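Local coordinates for hypothetical protein TT1380 (Thermus thermophilus, PDB 1IUJ) that is of unknown function but belongs to the antibiotic biosynthesis monooxygenase family, binds zinc and forms a dimer, at residues P33-N38 with T54-E59; V3-I8 with E93-V98. All blocks are in the same frame, centred on the assembly; numbering follows the deposited sequence.

Both contacts belong to one antiparallel four-stranded sheet. Contact 1 pairs the outer strand 35-43 with 50-56, two neighbours in a hairpin. Contact 2 pairs strand 2-8 with the other outer strand, 91-100, and closes a long loop within which contact 1 is nested. Strands 50-56 and 2-8 are neighbours, so the two contacts touch; Thr54 N lies 2.9 Å from Thr4 O, a probable hydrogen bond. Each is partly buried, with side chains at the dimer interface. Contact 1 is irregular, with a beta bulge and an aromatic pair. Contact 2 is a regular ladder, with a Met-aromatic pair and charged groups bridged by water.

Contact 1. Residues P33-N38 with T54-E59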
ATOM      1  N   PRO B  33       0.593 -18.137 -10.885  1.00 21.75           N
ATOM      2  CA  PRO B  33       0.166 -18.897  -9.714  1.00 20.69           C
ATOM      3  C   PRO B  33       0.235 -18.050  -8.449  1.00 19.32           C
ATOM      4  O   PRO B  33       1.273 -17.436  -8.188  1.00 18.72           O
ATOM      5  CB  PRO B  33       1.206 -20.010  -9.638  1.00 21.27           C
ATOM      6  CG  PRO B  33       1.552 -20.255 -11.079  1.00 21.79           C
ATOM      7  CD  PRO B  33       1.492 -18.917 -11.763  1.00 22.83           C
ATOM      8  N   GLY B  34      -0.850 -18.007  -7.687  1.00 17.95           N
ATOM      9  CA  GLY B  34      -0.816 -17.321  -6.401  1.00 17.99           C
ATOM     10  C   GLY B  34      -0.968 -15.817  -6.511  1.00 17.29           C
ATOM     11  O   GLY B  34      -1.040 -15.115  -5.489  1.00 17.07           O
ATOM     12  N   PHE B  35      -1.020 -15.294  -7.735  1.00 16.99           N
ATOM     13  CA  PHE B  35      -1.310 -13.857  -7.911  1.00 16.77           C
ATOM     14  C   PHE B  35      -2.757 -13.589  -7.503  1.00 17.17           C
ATOM     15  O   PHE B  35      -3.687 -14.301  -7.931  1.00 17.73           O
ATOM     16  CB  PHE B  35      -1.078 -13.411  -9.367  1.00 16.77           C
ATOM     17  CG  PHE B  35      -1.609 -12.040  -9.681  1.00 17.08           C
ATOM     18  CD1 PHE B  35      -0.890 -10.913  -9.311  1.00 16.06           C
ATOM     19  CD2 PHE B  35      -2.826 -11.860 -10.336  1.00 17.64           C
ATOM     20  CE1 PHE B  35      -1.365  -9.604  -9.575  1.00 17.96           C
ATOM     21  CE2 PHE B  35      -3.309 -10.560 -10.621  1.00 18.36           C
ATOM     22  CZ  PHE B  35      -2.588  -9.430 -10.235  1.00 17.10           C
ATOM     23  N   ILE B  36      -2.942 -12.547  -6.707  1.00 15.72           N
ATOM     24  CA  ILE B  36      -4.259 -12.128  -6.264  1.00 15.98           C
ATOM     25  C   ILE B  36      -4.705 -10.812  -6.938  1.00 15.89           C
ATOM     26  O   ILE B  36      -5.803 -10.761  -7.550  1.00 16.14           O
ATOM     27  CB  ILE B  36      -4.367 -12.038  -4.716  1.00 14.46           C
ATOM     28  CG1 ILE B  36      -4.166 -13.428  -4.082  1.00 15.35           C
ATOM     29  CG2 ILE B  36      -5.754 -11.537  -4.362  1.00 15.58           C
ATOM     30  CD1 ILE B  36      -4.004 -13.404  -2.590  1.00 14.79           C
ATOM     31  N   ARG B  37      -3.913  -9.739  -6.815  1.00 15.99           N
ATOM     32  CA  ARG B  37      -4.354  -8.402  -7.269  1.00 14.81           C
ATOM     33  C   ARG B  37      -3.173  -7.474  -7.467  1.00 15.16           C
ATOM     34  O   ARG B  37      -2.192  -7.596  -6.747  1.00 13.41           O
ATOM     35  CB  ARG B  37      -5.327  -7.783  -6.270  1.00 14.69           C
ATOM     36  CG  ARG B  37      -6.032  -6.519  -6.706  1.00 15.41           C
ATOM     37  CD  ARG B  37      -7.062  -6.129  -5.718  1.00 17.23           C
ATOM     38  NE  ARG B  37      -7.871  -5.007  -6.184  1.00 19.07           N
ATOM     39  CZ  ARG B  37      -8.829  -4.471  -5.457  1.00 22.38           C
ATOM     40  NH1 ARG B  37      -9.081  -4.946  -4.236  1.00 23.56           N
ATOM     41  NH2 ARG B  37      -9.514  -3.439  -5.932  1.00 20.61           N
ATOM     42  N   ASN B  38      -3.249  -6.583  -8.463  1.00 14.62           N
ATOM     43  CA  ASN B  38      -2.215  -5.560  -8.669  1.00 14.61           C
ATOM     44  C   ASN B  38      -2.876  -4.195  -8.752  1.00 15.21           C
ATOM     45  O   ASN B  38      -3.874  -4.030  -9.444  1.00 15.56           O
ATOM     46  CB  ASN B  38      -1.421  -5.827  -9.964  1.00 15.32           C
ATOM     47  CG  ASN B  38      -0.297  -4.815 -10.201  1.00 14.99           C
ATOM     48  OD1 ASN B  38      -0.403  -3.927 -11.071  1.00 20.23           O
ATOM     49  ND2 ASN B  38       0.788  -4.954  -9.459  1.00 15.23           N
ATOM     50  N   THR B  54       1.187  -5.103  -5.000  1.00 12.98           N
ATOM     51  CA  THR B  54       0.806  -6.405  -5.528  1.00 12.99           C
ATOM     52  C   THR B  54       0.518  -7.349  -4.397  1.00 12.30           C
ATOM     53  O   THR B  54       1.267  -7.387  -3.408  1.00 12.85           O
ATOM     54  CB  THR B  54       1.913  -6.953  -6.409  1.00 12.81           C
ATOM     55  OG1 THR B  54       2.219  -6.008  -7.447  1.00 13.10           O
ATOM     56  CG2 THR B  54       1.417  -8.239  -7.163  1.00 13.10           C
ATOM     57  N   LEU B  55      -0.624  -8.027  -4.496  1.00 12.17           N
ATOM     58  CA  LEU B  55      -1.104  -8.956  -3.473  1.00 12.60           C
ATOM     59  C   LEU B  55      -0.888 -10.373  -3.958  1.00 12.76           C
ATOM     60  O   LEU B  55      -1.278 -10.704  -5.079  1.00 13.29           O
ATOM     61  CB  LEU B  55      -2.607  -8.745  -3.235  1.00 12.83           C
ATOM     62  CG  LEU B  55      -3.051  -7.600  -2.326  1.00 17.01           C
ATOM     63  CD1 LEU B  55      -2.563  -6.239  -2.840  1.00 19.77           C
ATOM     64  CD2 LEU B  55      -4.596  -7.666  -2.259  1.00 17.44           C
ATOM     65  N   TRP B  56      -0.275 -11.188  -3.107  1.00 11.11           N
ATOM     66  CA  TRP B  56       0.085 -12.585  -3.435  1.00 11.73           C
ATOM     67  C   TRP B  56      -0.438 -13.543  -2.371  1.00 12.51           C
ATOM     68  O   TRP B  56      -0.551 -13.186  -1.199  1.00 12.84           O
ATOM     69  CB  TRP B  56       1.627 -12.683  -3.435  1.00 11.52           C
ATOM     70  CG  TRP B  56       2.295 -11.942  -4.594  1.00 10.76           C
ATOM     71  CD1 TRP B  56       2.939 -10.735  -4.560  1.00 13.84           C
ATOM     72  CD2 TRP B  56       2.434 -12.434  -5.926  1.00 14.03           C
ATOM     73  NE1 TRP B  56       3.418 -10.417  -5.812  1.00 15.32           N
ATOM     74  CE2 TRP B  56       3.138 -11.457  -6.666  1.00 13.15           C
ATOM     75  CE3 TRP B  56       2.028 -13.608  -6.576  1.00 14.33           C
ATOM     76  CZ2 TRP B  56       3.421 -11.611  -8.031  1.00 13.89           C
ATOM     77  CZ3 TRP B  56       2.313 -13.758  -7.936  1.00 14.56           C
ATOM     78  CH2 TRP B  56       3.010 -12.776  -8.633  1.00 13.69           C
ATOM     79  N   GLU B  57      -0.723 -14.795  -2.759  1.00 13.84           N
ATOM     80  CA  GLU B  57      -1.138 -15.800  -1.777  1.00 14.94           C
ATOM     81  C   GLU B  57      -0.070 -16.067  -0.711  1.00 14.17           C
ATOM     82  O   GLU B  57      -0.393 -16.389   0.438  1.00 15.48           O
ATOM     83  CB  GLU B  57      -1.453 -17.114  -2.517  1.00 15.89           C
ATOM     84  CG  GLU B  57      -2.086 -18.205  -1.701  1.00 23.10           C
ATOM     85  CD  GLU B  57      -3.584 -18.184  -1.879  1.00 30.61           C
ATOM     86  OE1 GLU B  57      -4.229 -17.372  -1.182  1.00 34.00           O
ATOM     87  OE2 GLU B  57      -4.107 -18.950  -2.741  1.00 34.19           O
ATOM     88  N   SER B  58       1.203 -15.921  -1.103  1.00 13.68           N
ATOM     89  CA  SER B  58       2.334 -16.174  -0.223  1.00 12.77           C
ATOM     90  C   SER B  58       3.584 -15.516  -0.724  1.00 11.37           C
ATOM     91  O   SER B  58       3.680 -15.179  -1.894  1.00 10.98           O
ATOM     92  CB  SER B  58       2.605 -17.676  -0.096  1.00 13.03           C
ATOM     93  OG  SER B  58       3.109 -18.223  -1.323  1.00 15.92           O
ATOM     94  N   GLU B  59       4.573 -15.384   0.159  1.00 11.95           N
ATOM     95  CA  GLU B  59       5.886 -14.933  -0.254  1.00 11.35           C
ATOM     96  C   GLU B  59       6.505 -15.857  -1.333  1.00 11.65           C
ATOM     97  O   GLU B  59       7.143 -15.377  -2.269  1.00 11.42           O
ATOM     98  CB  GLU B  59       6.781 -14.776   0.975  1.00 11.82           C
ATOM     99  CG  GLU B  59       8.184 -14.284   0.644  1.00 13.77           C
ATOM    100  CD  GLU B  59       9.041 -14.064   1.878  1.00 16.04           C
ATOM    101  OE1 GLU B  59       8.581 -14.236   3.033  1.00 19.38           O
ATOM    102  OE2 GLU B  59      10.203 -13.753   1.664  1.00 18.99           O
TER
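A classic beta bulge interrupts the antiparallel hairpin pairing of 33-38 with 54-59. Ile36 and Arg37 both face Leu55, whose carbonyl O accepts from two backbone donors. Ile36 N reaches Leu55 O at 3.0 Å. Arg37 N reaches Leu55 O at 3.3 Å. Both donors sit above the carbonyl plane. The return bond, Leu55 N to Arg37 O, is 2.8 Å and almost straight at 178°. Beyond the bulge, Glu57 N donates to Gly34 O at 2.8 Å, in the carbonyl plane.

Phe35, Asn38, Thr54 and Trp56 share one face of the sheet. Phe35 turns its ring edge to the face of the Trp56 six-membered ring in a T-shaped stack, planes at 78°. Trp56 CZ3 also lies 3.7 Å from Phe35 CB, so the indole rim packs beside the start of the Phe35 side chain. Thr54 CG2 meets the Phe35 ring at its edge, near CE1. On the other face, Arg37 CB lies against Leu55 CD2. The Arg37 chain then runs extended to a salt bridge with Asp100 of the second subunit.

Helix 15-29 covers the aromatic face, with Val29 against both Phe35 and Trp56, and Trp65 meets the Trp56 ring as well. Ser58 is the N-cap of the next helix and bonds through OG to Ala61 N.

Asn38 CG stands anti to its backbone N, on the face it shares with Thr54. The amide turns ND2 to within 2.7 Å of Thr54 OG1, a weak hydrogen bond bent to 128°.

Contact 2. Residues V3-I8 with E93-V98; sequences VTMNRI and EAFEVV
Four backbone hydrogen bonds join strands 3-8 and 93-98 as a regular antiparallel ladder. Val3 with Phe95 and Met5 with Glu93 are hydrogen-bonded pairs; Thr4 with Ala94 between them is a non-hydrogen-bonded pair. Met5 N to Glu93 O is nearly straight at 170°. Phe95 N to Val3 O is short, 2.7 Å, but bent to 138°. Ala94 CA adds a CA-H...O contact to the same Val3 oxygen.

Apolar contacts lie on the face that carries Val3, Met5 and Phe95. The extended Met5 chain crosses the Phe95 side chain at about a right angle. Met5 CG lies 3.9 Å from Phe95 CE1. The sulfur makes an oblique Met-aromatic contact, with SD 5.0 Å from the ring centroid. Farther along, the Val3 and Val97 side chains cross obliquely, Val3 CG2 3.7 Å from Val97 CG2. Leu41 of the second subunit packs on Met5, Phe95 and Val97.

Charged groups meet through water. The water donates to Glu93 OE2 at 2.7 Å and accepts from Arg7 NH1 at 3.0 Å, lying in the guanidinium plane. The guanidinium and carboxylate planes are 66° apart, and the two charges make no direct salt bridge. Arg7 pairs directly with Glu93 of the second subunit, and Glu93 with Arg7 of that subunit.

The sheet runs on into the second subunit at Phe95, Glu96 and Val97, consistent with the dimeric alpha-beta barrel of this family. Within the chain the water only relays between opposite charges, and both residues probably stay ionised.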
ATOM      1  N   VAL B   3       2.214  -8.968   0.549  1.00 11.68           N
ATOM      2  CA  VAL B   3       2.069  -7.776  -0.280  1.00 11.15           C
ATOM      3  C   VAL B   3       3.426  -7.150  -0.537  1.00 11.07           C
ATOM      4  O   VAL B   3       4.241  -6.993   0.405  1.00 11.03           O
ATOM      5  CB  VAL B   3       1.155  -6.724   0.427  1.00 12.13           C
ATOM      6  CG1 VAL B   3       1.099  -5.425  -0.334  1.00 13.96           C
ATOM      7  CG2 VAL B   3      -0.230  -7.285   0.651  1.00 12.24           C
ATOM      8  N   THR B   4       3.648  -6.752  -1.782  1.00 10.74           N
ATOM      9  CA  THR B   4       4.806  -5.909  -2.123  1.00 11.30           C
ATOM     10  C   THR B   4       4.352  -4.514  -2.503  1.00 11.09           C
ATOM     11  O   THR B   4       3.276  -4.339  -3.082  1.00 11.84           O
ATOM     12  CB  THR B   4       5.656  -6.472  -3.268  1.00 11.41           C
ATOM     13  OG1 THR B   4       4.848  -6.631  -4.448  1.00 12.97           O
ATOM     14  CG2 THR B   4       6.164  -7.853  -2.956  1.00 11.47           C
ATOM     15  N   MET B   5       5.150  -3.533  -2.117  1.00 10.83           N
ATOM     16  CA  MET B   5       4.950  -2.159  -2.569  1.00 10.43           C
ATOM     17  C   MET B   5       6.249  -1.678  -3.181  1.00 10.97           C
ATOM     18  O   MET B   5       7.263  -1.568  -2.502  1.00 11.58           O
ATOM     19  CB  MET B   5       4.526  -1.255  -1.411  1.00 12.04           C
ATOM     20  CG  MET B   5       3.206  -1.645  -0.839  1.00 13.88           C
ATOM     21  SD  MET B   5       2.641  -0.378   0.298  1.00 17.75           S
ATOM     22  CE  MET B   5       1.275  -1.227   0.894  1.00 21.01           C
ATOM     23  N   ASN B   6       6.223  -1.415  -4.488  1.00 11.70           N
ATOM     24  CA  ASN B   6       7.415  -0.961  -5.184  1.00 11.71           C
ATOM     25  C   ASN B   6       7.245   0.519  -5.368  1.00 12.89           C
ATOM     26  O   ASN B   6       6.340   0.949  -6.111  1.00 13.56           O
ATOM     27  CB  ASN B   6       7.504  -1.667  -6.519  1.00 11.53           C
ATOM     28  CG  ASN B   6       8.919  -1.654  -7.119  1.00 12.99           C
ATOM     29  OD1 ASN B   6       9.119  -2.165  -8.238  1.00 19.30           O
ATOM     30  ND2 ASN B   6       9.883  -1.103  -6.410  1.00 14.67           N
ATOM     31  N   ARG B   7       8.064   1.284  -4.654  1.00 12.89           N
ATOM     32  CA  ARG B   7       7.999   2.754  -4.693  1.00 13.32           C
ATOM     33  C   ARG B   7       8.925   3.259  -5.785  1.00 14.16           C
ATOM     34  O   ARG B   7      10.140   3.061  -5.727  1.00 14.92           O
ATOM     35  CB  ARG B   7       8.397   3.336  -3.325  1.00 13.16           C
ATOM     36  CG  ARG B   7       7.593   2.749  -2.125  1.00 12.29           C
ATOM     37  CD  ARG B   7       8.176   3.165  -0.795  1.00 12.70           C
ATOM     38  NE  ARG B   7       8.213   4.613  -0.603  1.00 16.38           N
ATOM     39  CZ  ARG B   7       7.150   5.341  -0.257  1.00 16.01           C
ATOM     40  NH1 ARG B   7       5.967   4.766  -0.061  1.00 16.18           N
ATOM     41  NH2 ARG B   7       7.273   6.654  -0.104  1.00 18.56           N
ATOM     42  N   ILE B   8       8.336   3.897  -6.798  1.00 13.14           N
ATOM     43  CA  ILE B   8       9.058   4.258  -8.014  1.00 13.84           C
ATOM     44  C   ILE B   8       8.950   5.764  -8.178  1.00 14.15           C
ATOM     45  O   ILE B   8       7.851   6.272  -8.437  1.00 15.27           O
ATOM     46  CB  ILE B   8       8.480   3.483  -9.211  1.00 14.57           C
ATOM     47  CG1 ILE B   8       8.661   1.962  -8.978  1.00 15.02           C
ATOM     48  CG2 ILE B   8       9.135   3.962 -10.522  1.00 15.79           C
ATOM     49  CD1 ILE B   8       7.788   1.108  -9.845  1.00 19.69           C
ATOM     50  N   GLU B  93       9.276  -2.569  -0.724  1.00 11.19           N
ATOM     51  CA  GLU B  93       8.849  -2.934   0.624  1.00 11.31           C
ATOM     52  C   GLU B  93       7.975  -4.196   0.526  1.00 11.05           C
ATOM     53  O   GLU B  93       7.296  -4.400  -0.491  1.00 13.03           O
ATOM     54  CB  GLU B  93       8.003  -1.817   1.200  1.00 12.33           C
ATOM     55  CG  GLU B  93       8.748  -0.517   1.434  1.00 13.75           C
ATOM     56  CD  GLU B  93       7.978   0.396   2.366  1.00 12.03           C
ATOM     57  OE1 GLU B  93       8.518   0.664   3.450  1.00 20.63           O
ATOM     58  OE2 GLU B  93       6.879   0.810   1.987  1.00 15.73           O
ATOM     59  N   ALA B  94       7.971  -5.035   1.559  1.00 10.03           N
ATOM     60  CA  ALA B  94       7.175  -6.251   1.555  1.00  9.59           C
ATOM     61  C   ALA B  94       6.540  -6.446   2.909  1.00  9.51           C
ATOM     62  O   ALA B  94       7.117  -6.009   3.924  1.00  9.80           O
ATOM     63  CB  ALA B  94       8.056  -7.449   1.248  1.00 10.16           C
ATOM     64  N   PHE B  95       5.371  -7.092   2.909  1.00  8.45           N
ATOM     65  CA  PHE B  95       4.525  -7.187   4.124  1.00  8.89           C
ATOM     66  C   PHE B  95       3.742  -8.483   4.160  1.00 10.05           C
ATOM     67  O   PHE B  95       3.444  -9.103   3.117  1.00 10.68           O
ATOM     68  CB  PHE B  95       3.464  -6.056   4.194  1.00  7.96           C
ATOM     69  CG  PHE B  95       4.013  -4.656   4.010  1.00  8.63           C
ATOM     70  CD1 PHE B  95       4.245  -4.143   2.729  1.00  9.23           C
ATOM     71  CD2 PHE B  95       4.273  -3.841   5.106  1.00 11.25           C
ATOM     72  CE1 PHE B  95       4.746  -2.863   2.553  1.00 11.32           C
ATOM     73  CE2 PHE B  95       4.767  -2.539   4.937  1.00 11.23           C
ATOM     74  CZ  PHE B  95       5.017  -2.057   3.659  1.00 10.91           C
ATOM     75  N   GLU B  96       3.328  -8.848   5.376  1.00 10.09           N
ATOM     76  CA  GLU B  96       2.323  -9.876   5.601  1.00 11.94           C
ATOM     77  C   GLU B  96       1.082  -9.174   6.054  1.00 11.47           C
ATOM     78  O   GLU B  96       1.152  -8.273   6.915  1.00 11.67           O
ATOM     79  CB  GLU B  96       2.812 -10.853   6.665  1.00 12.26           C
ATOM     80  CG  GLU B  96       3.874 -11.807   6.129  1.00 13.42           C
ATOM     81  CD  GLU B  96       3.353 -12.828   5.138  1.00 15.79           C
ATOM     82  OE1 GLU B  96       2.148 -13.187   5.173  1.00 15.67           O
ATOM     83  OE2 GLU B  96       4.189 -13.281   4.312  1.00 17.96           O
ATOM     84  N   VAL B  97      -0.056  -9.579   5.512  1.00 12.51           N
ATOM     85  CA  VAL B  97      -1.330  -8.972   5.917  1.00 13.04           C
ATOM     86  C   VAL B  97      -1.721  -9.497   7.296  1.00 13.27           C
ATOM     87  O   VAL B  97      -1.779 -10.731   7.494  1.00 14.33           O
ATOM     88  CB  VAL B  97      -2.443  -9.264   4.886  1.00 13.29           C
ATOM     89  CG1 VAL B  97      -3.806  -8.756   5.390  1.00 14.48           C
ATOM     90  CG2 VAL B  97      -2.122  -8.644   3.576  1.00 13.99           C
ATOM     91  N   VAL B  98      -1.976  -8.600   8.251  1.00 13.96           N
ATOM     92  CA  VAL B  98      -2.335  -9.015   9.623  1.00 14.91           C
ATOM     93  C   VAL B  98      -3.821  -8.805   9.919  1.00 14.52           C
ATOM     94  O   VAL B  98      -4.382  -9.455  10.809  1.00 16.69           O
ATOM     95  CB  VAL B  98      -1.405  -8.425  10.726  1.00 16.91           C
ATOM     96  CG1 VAL B  98      -0.028  -9.015  10.602  1.00 19.46           C
ATOM     97  CG2 VAL B  98      -1.311  -6.950  10.639  1.00 18.47           C
TER
HETATM   98  O   HOH W   1       5.141   1.866   0.143  1.00 19.38           O